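Local coordinates for protein exopolyphosphatase (Cytophaga hutchinsonii, PDB 3MDQ) that probably hydrolyses inorganic polyphosphate chains from their ends, releasing orthophosphate, at residues Thr13-Leu18 with Asn33-Val38. Numbering follows the deposited sequence.
With SO4 (sulfate ion), chain D; SO4 (sulfate ion), chain E; SO4 (sulfate ion), chain F.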
loop_
_atom_site.group_PDB
_atom_site.type_symbol
_atom_site.label_atom_id
_atom_site.label_comp_id
_atom_site.label_asym_id
_atom_site.label_seq_id
_atom_site.Cartn_x
_atom_site.Cartn_y
_atom_site.Cartn_z
ATOM N N THR A 13 3.652 7.010 -1.968
ATOM C CA THR A 13 4.397 7.404 -3.146
ATOM C C THR A 13 3.466 7.836 -4.290
ATOM O O THR A 13 3.732 8.806 -4.985
ATOM C CB THR A 13 5.318 6.222 -3.583
ATOM O OG1 THR A 13 6.238 5.944 -2.523
ATOM C CG2 THR A 13 6.047 6.500 -4.902
ATOM N N ASN A 14 2.371 7.118 -4.514
ATOM C CA ASN A 14 1.416 7.475 -5.530
ATOM C C ASN A 14 0.239 8.257 -4.962
ATOM O O ASN A 14 -0.183 9.268 -5.530
ATOM C CB ASN A 14 0.904 6.224 -6.241
ATOM C CG ASN A 14 1.934 5.587 -7.113
ATOM O OD1 ASN A 14 3.042 6.079 -7.310
ATOM N ND2 ASN A 14 1.583 4.417 -7.618
ATOM N N THR A 15 -0.335 7.734 -3.888
ATOM C CA THR A 15 -1.598 8.201 -3.365
ATOM C C THR A 15 -1.452 8.599 -1.915
ATOM O O THR A 15 -0.804 7.905 -1.120
ATOM C CB THR A 15 -2.629 7.073 -3.473
ATOM O OG1 THR A 15 -2.718 6.682 -4.864
ATOM C CG2 THR A 15 -4.021 7.505 -2.912
ATOM N N PHE A 16 -2.006 9.775 -1.555
ATOM C CA PHE A 16 -2.057 10.195 -0.158
ATOM C C PHE A 16 -3.433 9.823 0.372
ATOM O O PHE A 16 -4.407 9.962 -0.339
ATOM C CB PHE A 16 -1.896 11.730 0.009
ATOM C CG PHE A 16 -0.486 12.259 -0.110
ATOM C CD1 PHE A 16 0.528 11.539 -0.679
ATOM C CD2 PHE A 16 -0.172 13.549 0.305
ATOM C CE1 PHE A 16 1.814 12.043 -0.767
ATOM C CE2 PHE A 16 1.105 14.053 0.175
ATOM C CZ PHE A 16 2.102 13.293 -0.383
ATOM N N HIS A 17 -3.481 9.401 1.636
ATOM C CA HIS A 17 -4.741 9.007 2.285
ATOM C C HIS A 17 -4.965 9.795 3.534
ATOM O O HIS A 17 -4.011 10.080 4.288
ATOM C CB HIS A 17 -4.697 7.523 2.669
ATOM C CG HIS A 17 -4.553 6.612 1.498
ATOM N ND1 HIS A 17 -5.640 6.110 0.814
ATOM C CD2 HIS A 17 -3.452 6.153 0.857
ATOM C CE1 HIS A 17 -5.205 5.360 -0.194
ATOM N NE2 HIS A 17 -3.887 5.366 -0.188
ATOM N N LEU A 18 -6.234 10.097 3.811
ATOM C CA LEU A 18 -6.664 10.758 5.015
ATOM C C LEU A 18 -7.766 9.912 5.659
ATOM O O LEU A 18 -8.773 9.653 5.049
ATOM C CB LEU A 18 -7.234 12.157 4.740
ATOM C CG LEU A 18 -7.884 12.879 5.922
ATOM C CD1 LEU A 18 -6.911 13.188 7.108
ATOM C CD2 LEU A 18 -8.512 14.201 5.405
ATOM N N ASN A 33 -12.673 8.893 5.003
ATOM C CA ASN A 33 -11.677 8.050 4.407
ATOM C C ASN A 33 -11.535 8.566 2.972
ATOM O O ASN A 33 -12.371 8.265 2.136
ATOM C CB ASN A 33 -12.109 6.595 4.467
ATOM C CG ASN A 33 -11.032 5.652 3.968
ATOM O OD1 ASN A 33 -10.101 6.063 3.293
ATOM N ND2 ASN A 33 -11.145 4.381 4.326
ATOM N N GLU A 34 -10.480 9.352 2.730
ATOM C CA GLU A 34 -10.299 10.161 1.520
ATOM C C GLU A 34 -8.957 9.786 0.899
ATOM O O GLU A 34 -8.031 9.471 1.629
ATOM C CB GLU A 34 -10.255 11.642 1.932
ATOM C CG GLU A 34 -10.148 12.642 0.811
ATOM C CD GLU A 34 -11.388 13.478 0.684
ATOM O OE1 GLU A 34 -12.282 13.330 1.544
ATOM O OE2 GLU A 34 -11.468 14.287 -0.263
ATOM N N LYS A 35 -8.848 9.814 -0.431
ATOM C CA LYS A 35 -7.570 9.654 -1.086
ATOM C C LYS A 35 -7.362 10.753 -2.119
ATOM O O LYS A 35 -8.316 11.367 -2.621
ATOM C CB LYS A 35 -7.452 8.302 -1.778
ATOM C CG LYS A 35 -8.399 8.120 -2.944
ATOM C CD LYS A 35 -8.258 6.700 -3.568
ATOM C CE LYS A 35 -9.534 6.324 -4.336
ATOM N NZ LYS A 35 -9.690 4.858 -4.507
ATOM N N SER A 36 -6.100 10.964 -2.458
ATOM C CA SER A 36 -5.748 11.950 -3.459
ATOM C C SER A 36 -4.499 11.477 -4.156
ATOM O O SER A 36 -3.511 11.106 -3.495
ATOM C CB SER A 36 -5.516 13.278 -2.730
ATOM O OG SER A 36 -5.001 14.292 -3.590
ATOM N N ALA A 37 -4.532 11.456 -5.490
ATOM C CA ALA A 37 -3.380 11.041 -6.273
ATOM C C ALA A 37 -2.372 12.205 -6.310
ATOM O O ALA A 37 -2.737 13.362 -6.622
ATOM C CB ALA A 37 -3.820 10.626 -7.702
ATOM N N VAL A 38 -1.162 11.934 -5.850
ATOM C CA VAL A 38 -0.122 12.927 -5.735
ATOM C C VAL A 38 1.064 12.614 -6.628
ATOM O O VAL A 38 1.676 13.525 -7.179
ATOM C CB VAL A 38 0.363 13.044 -4.257
ATOM C CG1 VAL A 38 1.639 13.900 -4.143
ATOM C CG2 VAL A 38 -0.778 13.665 -3.394
HETATM S S SO4 D . 4.014 3.475 -1.038
HETATM O O1 SO4 D . 5.123 2.646 -1.564
HETATM O O2 SO4 D . 3.108 3.928 -2.143
HETATM O O3 SO4 D . 3.252 2.666 -0.072
HETATM O O4 SO4 D . 4.761 4.493 -0.316
HETATM S S SO4 E . -1.478 3.207 -5.596
HETATM O O1 SO4 E . -1.147 3.690 -6.976
HETATM O O2 SO4 E . -0.371 3.110 -4.680
HETATM O O3 SO4 E . -1.977 1.800 -5.732
HETATM O O4 SO4 E . -2.525 4.020 -4.955
HETATM S S SO4 F . -7.602 2.664 -2.675
HETATM O O1 SO4 F . -7.619 3.339 -3.977
HETATM O O2 SO4 F . -6.280 2.832 -2.082
HETATM O O3 SO4 F . -7.888 1.249 -2.892
HETATM O O4 SO4 F . -8.612 3.256 -1.792
HETATM O O HOH W 1 -7.923 6.793 2.300
HETATM O O HOH W 2 -8.556 5.015 0.386
#
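Phe-16 and Ser-36 bond to each other through both backbone groups: Phe-16 N reaches Ser-36 O at 2.8 Å, and Ser-36 N returns to Phe-16 O at 2.9 Å. Leu-18 and Glu-34 form a second reciprocal pair, and beyond the strand ends Val-38 N donates to Asn-14 O. Between these pairs His-17 faces Lys-35 and Thr-15 faces Ala-37 as non-hydrogen-bonded pairs, with short CA-H...O contacts such as Lys-35 CA to Phe-16 O. A water bridges Glu-34 O and Asn-33 OD1 and lies in the plane of the His-17 ring, 2.8 Å from ND1.

The two strands are the arms of the beta hairpin 15-24/27-37 at the border of the five-stranded sheet, within the actin-like ATPase fold of the Ppx/GppA family. Three sulfates, probably from the crystallisation liquor, lie along the face that carries Thr-15, His-17 and Lys-35 and at the loop before it, which is consistent with a phosphate-binding cleft. Thr-13 N and OG1 grip one; Asn-14 ND2 and Thr-15 OG1 share the second. With CG wedged between its backbone N and carbonyl carbon (chi1 66°), Lys-35 extends alongside His-17 to place NZ 2.6 Å from O1 of the third. Backbone nitrogens of Gly-140, Gly-141 and Ser-142, and the side chain of Arg-269, also bind sulfate in this group.

On the other face of the hairpin, Val-38 lays CG2 over the centre of the Phe-16 ring, a CH-pi contact of 3.6 Å to the centroid. CG1 of the same valine reaches the far end of the ring, 3.8 Å from CZ. Phe-65 and Thr-61 of helix 52-71 also touch this ring. An alanine in place of Phe-16 would probably leave Val-38 CG2 without its aromatic partner and open a gap between the hairpin and that helix. Farther along, Leu-18 CB and Glu-34 CB approach to 4.2 Å, while Ser-36 OG turns to Thr-61 OG1 for its hydrogen bond.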